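Local coordinates for protein type II secretion ATPase XpsE (Xanthomonas campestris, PDB 2D28) that is the N-terminal domain of an ATPase of the bacterial type II secretion system, with a fold of the MshEN family, at residues S50-A55 and V134-E139; L106-A111 and L128-H133. The protein carries 1 engineered substitution. All blocks are in the same frame, centred on the assembly; numbering follows the deposited sequence.

How the interactions relate
From the N terminus, the chain first reaches S50-A55, the start of helix 51-62, which meets V134-E139, 79 positions further along the chain; interaction 1 therefore closes the long loop. Nested inside that loop is interaction 2, where L106-A111 on strand 105-110 pairs with L128-H133 on strand 130-134 after the helical crossover 116-126. The two centres lie 15 Å apart, and the segments touch: G135 N lies 3.1 Å from I110 O, a probable hydrogen bond. Strand 130-134 runs directly into helix 137-147, so the chain that completes the sheet in interaction 2 goes on to bring the start of helix 137-147 against helix 51-62 in interaction 1.

Interaction 1 (S50-A55 and V134-E139); sequences SERDHA and VGLRSE
Two hydrogen bonds from S138 grip the carboxylate of E51. The hydroxyl OG donates to OE2 of E51 at 2.6 Å, on the syn lone pair, and the backbone N of S138 donates to OE1 at 2.9 Å from above the carboxylate plane (N-H...O 156°). E51 gets there with CG anti to its carbonyl carbon (chi1 -73°) and an extended chain beyond. Its acceptor atoms thus sit at the N-terminal end of helix 137-147, where the helix dipole would probably stabilise the negative charge. A water extends the polar layer, donating to E51 O and accepting from R137 N.

The contact joins two helix starts: S50 is the N-cap of helix 51-62, its OG accepting from D53 N at 3.0 Å, and L136 holds the N-cap position of helix 137-147, within the MshEN domain.

Apolar contacts lie beside this polar layer. A55 CB meets L136 CD1 at 3.8 Å and V134 CG1 at 3.9 Å, while the other branch of L136, CD2, lies over one face of the R52 guanidinium, 3.8 Å from NH1.

H54 and R137 meet edge to edge, with ring and guanidinium planes 23° apart and H54 CD2 3.2 Å from R137 NH1. D112 OD1 bridges the two, hydrogen-bonded to H54 NE2 and in a salt bridge with R137 NH1, consistent with their close approach.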
loop_
_atom_site.group_PDB
_atom_site.type_symbol
_atom_site.label_atom_id
_atom_site.label_comp_id
_atom_site.label_asym_id
_atom_site.label_seq_id
_atom_site.Cartn_x
_atom_site.Cartn_y
_atom_site.Cartn_z
ATOM N N SER A 50 12.729 4.364 3.330
ATOM C CA SER A 50 11.734 5.430 3.528
ATOM C C SER A 50 10.359 5.080 2.952
ATOM O O SER A 50 10.254 4.285 1.998
ATOM C CB SER A 50 12.208 6.762 2.911
ATOM O OG SER A 50 12.105 6.762 1.478
ATOM N N GLU A 51 9.313 5.680 3.535
ATOM C CA GLU A 51 7.974 5.515 2.984
ATOM C C GLU A 51 7.888 5.919 1.550
ATOM O O GLU A 51 7.259 5.233 0.740
ATOM C CB GLU A 51 6.963 6.335 3.780
ATOM C CG GLU A 51 6.682 5.739 5.141
ATOM C CD GLU A 51 5.428 6.364 5.807
ATOM O OE1 GLU A 51 4.748 7.221 5.168
ATOM O OE2 GLU A 51 5.122 5.965 6.974
ATOM N N ARG A 52 8.556 7.022 1.181
ATOM C CA ARG A 52 8.582 7.426 -0.195
ATOM C C ARG A 52 9.192 6.398 -1.158
ATOM O O ARG A 52 8.608 6.104 -2.211
ATOM C CB ARG A 52 9.249 8.794 -0.369
ATOM C CG ARG A 52 9.243 9.237 -1.822
ATOM C CD ARG A 52 9.559 10.741 -2.039
ATOM N NE ARG A 52 8.475 11.486 -1.456
ATOM C CZ ARG A 52 7.298 11.693 -2.061
ATOM N NH1 ARG A 52 6.372 12.335 -1.414
ATOM N NH2 ARG A 52 7.036 11.255 -3.266
ATOM N N ASP A 53 10.335 5.829 -0.794
ATOM C CA ASP A 53 11.023 4.873 -1.635
ATOM C C ASP A 53 10.276 3.535 -1.651
ATOM O O ASP A 53 10.307 2.853 -2.669
ATOM C CB ASP A 53 12.419 4.587 -1.136
ATOM C CG ASP A 53 13.435 5.712 -1.483
ATOM O OD1 ASP A 53 13.216 6.456 -2.433
ATOM O OD2 ASP A 53 14.454 5.877 -0.795
ATOM N N HIS A 54 9.628 3.189 -0.541
ATOM C CA HIS A 54 8.720 2.037 -0.521
ATOM C C HIS A 54 7.616 2.210 -1.571
ATOM O O HIS A 54 7.475 1.370 -2.515
ATOM C CB HIS A 54 8.153 1.763 0.872
ATOM C CG HIS A 54 7.142 0.650 0.868
ATOM N ND1 HIS A 54 6.860 -0.072 -0.264
ATOM C CD2 HIS A 54 6.357 0.130 1.823
ATOM C CE1 HIS A 54 5.931 -0.976 0.002
ATOM N NE2 HIS A 54 5.575 -0.844 1.249
ATOM N N ALA A 55 6.855 3.288 -1.458
ATOM C CA ALA A 55 5.772 3.618 -2.413
ATOM C C ALA A 55 6.281 3.645 -3.851
ATOM O O ALA A 55 5.692 3.029 -4.797
ATOM C CB ALA A 55 5.118 4.985 -2.061
ATOM N N VAL A 134 -1.072 3.688 -5.495
ATOM C CA VAL A 134 -0.096 3.560 -4.415
ATOM C C VAL A 134 0.035 4.945 -3.717
ATOM O O VAL A 134 0.081 6.026 -4.355
ATOM C CB VAL A 134 1.286 3.078 -4.930
ATOM C CG1 VAL A 134 2.301 2.851 -3.780
ATOM C CG2 VAL A 134 1.142 1.847 -5.901
ATOM N N GLY A 135 0.062 4.903 -2.419
ATOM C CA GLY A 135 0.267 6.086 -1.582
ATOM C C GLY A 135 1.232 5.793 -0.443
ATOM O O GLY A 135 1.484 4.644 -0.035
ATOM N N LEU A 136 1.877 6.858 0.014
ATOM C CA LEU A 136 2.800 6.794 1.107
ATOM C C LEU A 136 1.916 6.439 2.375
ATOM O O LEU A 136 0.752 6.901 2.552
ATOM C CB LEU A 136 3.564 8.125 1.313
ATOM C CG LEU A 136 4.873 8.361 0.522
ATOM C CD1 LEU A 136 4.591 8.548 -0.966
ATOM C CD2 LEU A 136 5.520 9.643 1.122
ATOM N N ARG A 137 2.448 5.494 3.109
ATOM C CA ARG A 137 1.781 4.893 4.233
ATOM C C ARG A 137 1.154 5.947 5.157
ATOM O O ARG A 137 -0.014 5.836 5.544
ATOM C CB ARG A 137 2.761 4.022 5.008
ATOM C CG ARG A 137 2.074 3.080 6.092
ATOM C CD ARG A 137 3.079 2.162 6.834
ATOM N NE ARG A 137 3.851 1.479 5.803
ATOM C CZ ARG A 137 3.417 0.441 5.112
ATOM N NH1 ARG A 137 4.139 0.044 4.103
ATOM N NH2 ARG A 137 2.293 -0.208 5.454
ATOM N N SER A 138 1.932 6.944 5.553
ATOM C CA SER A 138 1.452 7.875 6.565
ATOM C C SER A 138 0.446 8.799 5.973
ATOM O O SER A 138 -0.406 9.378 6.701
ATOM C CB SER A 138 2.642 8.697 7.105
ATOM O OG SER A 138 3.446 7.766 7.830
ATOM N N GLU A 139 0.553 9.061 4.663
ATOM C CA GLU A 139 -0.442 9.892 3.995
ATOM C C GLU A 139 -1.815 9.223 3.961
ATOM O O GLU A 139 -2.846 9.882 4.108
ATOM C CB GLU A 139 0.005 10.261 2.576
ATOM C CG GLU A 139 1.235 11.153 2.609
ATOM C CD GLU A 139 1.745 11.553 1.225
ATOM O OE1 GLU A 139 1.018 11.426 0.252
ATOM O OE2 GLU A 139 2.885 12.013 1.193
HETATM O O HOH W 1 4.912 3.996 1.936
#

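Interaction 2 (L106-A111 and L128-H133); sequences LDLWIA and LPLLLH
The segments 106-110 and 130-133 run parallel, their short axes 29° apart and 4.6 Å at closest approach, with L106, D107, L108 and W109 paired in register with L130, L131, L132 and H133. Five backbone hydrogen bonds join the two segments. L106 N, L108 N and I110 N donate to P129 O, L131 O and H133 O nearly along the C=O axes, whereas the N-H groups of L131 and H133 reach L106 O and L108 O from above the carbonyl planes. The L108 N to L131 O bond is the straightest. CA-H...O contacts supplement them, W109 CA lying 3.2 Å from H133 O.

On the leucine face, L106 and L130 lie side by side and point the same way, their CD2 methyls 4.0 Å apart. L108 and L132 repeat this, CD2 to CD2 at 3.9 Å. The first torsions differ: L108 has CG anti to the backbone N, L132 has it anti to the carbonyl carbon (chi1 -63°), which brings CD2 of L132 in beside CD2 of L108. I110 CG2 also reaches L132 CD2, at 4.1 Å. Helix 116-126, the crossover of this right-handed beta-alpha-beta unit, covers L130, L132 and I110 on this side.

The other face is mixed. L131 CD2 lies 3.4 Å from OD1 of D107, and the H133 ring crosses D107 obliquely, with ring and carboxylate planes 52° apart. W109 CD1 brings its ring edge to H133 O at 3.3 Å, while its NE1 donates to V67 O.

R102 pairs with D107 OD2 in a salt bridge, which probably keeps this buried carboxylate ionised, so the sheet carries a charged pair on one face and an aliphatic seam on the other.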
loop_
_atom_site.group_PDB
_atom_site.type_symbol
_atom_site.label_atom_id
_atom_site.label_comp_id
_atom_site.label_asym_id
_atom_site.label_seq_id
_atom_site.Cartn_x
_atom_site.Cartn_y
_atom_site.Cartn_z
ATOM N N LEU A 106 -13.883 0.838 -7.844
ATOM C CA LEU A 106 -13.512 1.475 -6.594
ATOM C C LEU A 106 -12.051 1.867 -6.599
ATOM O O LEU A 106 -11.162 0.994 -6.681
ATOM C CB LEU A 106 -13.828 0.504 -5.426
ATOM C CG LEU A 106 -13.662 1.125 -4.047
ATOM C CD1 LEU A 106 -14.874 2.109 -3.777
ATOM C CD2 LEU A 106 -13.619 -0.007 -3.040
ATOM N N ASP A 107 -11.782 3.177 -6.467
ATOM C CA ASP A 107 -10.458 3.671 -6.331
ATOM C C ASP A 107 -9.961 3.383 -4.910
ATOM O O ASP A 107 -10.576 3.839 -3.925
ATOM C CB ASP A 107 -10.316 5.129 -6.651
ATOM C CG ASP A 107 -10.620 5.459 -8.077
ATOM O OD1 ASP A 107 -10.005 4.880 -9.006
ATOM O OD2 ASP A 107 -11.494 6.285 -8.382
ATOM N N LEU A 108 -8.880 2.617 -4.801
ATOM C CA LEU A 108 -8.319 2.270 -3.502
ATOM C C LEU A 108 -6.895 2.720 -3.421
ATOM O O LEU A 108 -6.018 2.239 -4.158
ATOM C CB LEU A 108 -8.420 0.758 -3.293
ATOM C CG LEU A 108 -8.036 0.242 -1.912
ATOM C CD1 LEU A 108 -9.198 0.557 -1.002
ATOM C CD2 LEU A 108 -7.693 -1.264 -1.844
ATOM N N TRP A 109 -6.644 3.592 -2.469
ATOM C CA TRP A 109 -5.326 4.043 -2.138
ATOM C C TRP A 109 -4.674 3.002 -1.216
ATOM O O TRP A 109 -5.228 2.689 -0.127
ATOM C CB TRP A 109 -5.479 5.380 -1.430
ATOM C CG TRP A 109 -4.384 6.337 -1.536
ATOM C CD1 TRP A 109 -3.292 6.279 -2.404
ATOM C CD2 TRP A 109 -4.194 7.530 -0.761
ATOM N NE1 TRP A 109 -2.488 7.360 -2.201
ATOM C CE2 TRP A 109 -3.013 8.136 -1.201
ATOM C CE3 TRP A 109 -4.856 8.099 0.330
ATOM C CZ2 TRP A 109 -2.509 9.305 -0.629
ATOM C CZ3 TRP A 109 -4.363 9.279 0.868
ATOM C CH2 TRP A 109 -3.188 9.845 0.404
ATOM N N ILE A 110 -3.485 2.511 -1.576
ATOM C CA ILE A 110 -2.944 1.359 -0.873
ATOM C C ILE A 110 -1.465 1.519 -0.637
ATOM O O ILE A 110 -0.712 1.984 -1.577
ATOM C CB ILE A 110 -3.317 0.049 -1.693
ATOM C CG1 ILE A 110 -2.852 -1.209 -1.018
ATOM C CG2 ILE A 110 -2.743 0.154 -3.123
ATOM C CD1 ILE A 110 -3.480 -2.449 -1.501
ATOM N N ALA A 111 -1.023 1.213 0.583
ATOM C CA ALA A 111 0.416 1.291 0.929
ATOM C C ALA A 111 1.253 0.136 0.429
ATOM O O ALA A 111 2.441 0.332 0.002
ATOM C CB ALA A 111 0.651 1.525 2.454
ATOM N N LEU A 128 -16.614 -5.195 -5.197
ATOM C CA LEU A 128 -16.380 -4.193 -6.261
ATOM C C LEU A 128 -15.074 -4.432 -6.962
ATOM O O LEU A 128 -14.087 -4.871 -6.344
ATOM C CB LEU A 128 -16.361 -2.757 -5.709
ATOM C CG LEU A 128 -17.744 -2.295 -5.213
ATOM C CD1 LEU A 128 -17.665 -0.994 -4.474
ATOM C CD2 LEU A 128 -18.818 -2.163 -6.351
ATOM N N PRO A 129 -15.031 -4.150 -8.259
ATOM C CA PRO A 129 -13.740 -4.170 -8.949
ATOM C C PRO A 129 -12.915 -2.963 -8.478
ATOM O O PRO A 129 -13.470 -1.912 -8.202
ATOM C CB PRO A 129 -14.089 -4.167 -10.422
ATOM C CG PRO A 129 -15.526 -3.804 -10.563
ATOM C CD PRO A 129 -16.172 -3.907 -9.166
ATOM N N LEU A 130 -11.626 -3.177 -8.231
ATOM C CA LEU A 130 -10.735 -2.169 -7.680
ATOM C C LEU A 130 -9.872 -1.550 -8.753
ATOM O O LEU A 130 -9.481 -2.247 -9.715
ATOM C CB LEU A 130 -9.776 -2.821 -6.658
ATOM C CG LEU A 130 -10.481 -3.688 -5.552
ATOM C CD1 LEU A 130 -9.486 -4.189 -4.538
ATOM C CD2 LEU A 130 -11.534 -2.907 -4.788
ATOM N N LEU A 131 -9.511 -0.288 -8.525
ATOM C CA LEU A 131 -8.401 0.356 -9.212
ATOM C C LEU A 131 -7.435 0.790 -8.116
ATOM O O LEU A 131 -7.778 1.564 -7.258
ATOM C CB LEU A 131 -8.878 1.560 -10.035
ATOM C CG LEU A 131 -7.993 2.129 -11.148
ATOM C CD1 LEU A 131 -7.768 1.130 -12.280
ATOM C CD2 LEU A 131 -8.636 3.380 -11.685
ATOM N N LEU A 132 -6.230 0.221 -8.135
ATOM C CA LEU A 132 -5.253 0.444 -7.113
ATOM C C LEU A 132 -4.387 1.664 -7.390
ATOM O O LEU A 132 -3.924 1.862 -8.484
ATOM C CB LEU A 132 -4.349 -0.769 -6.947
ATOM C CG LEU A 132 -5.089 -2.055 -6.488
ATOM C CD1 LEU A 132 -4.082 -3.214 -6.442
ATOM C CD2 LEU A 132 -5.800 -1.760 -5.170
ATOM N N HIS A 133 -4.186 2.487 -6.356
ATOM C CA HIS A 133 -3.304 3.642 -6.428
ATOM C C HIS A 133 -2.364 3.621 -5.245
ATOM O O HIS A 133 -2.819 3.477 -4.079
ATOM C CB HIS A 133 -4.143 4.907 -6.336
ATOM C CG HIS A 133 -5.210 5.028 -7.383
ATOM N ND1 HIS A 133 -6.540 4.837 -7.120
ATOM C CD2 HIS A 133 -5.154 5.456 -8.659
ATOM C CE1 HIS A 133 -7.242 5.029 -8.233
ATOM N NE2 HIS A 133 -6.409 5.358 -9.193
#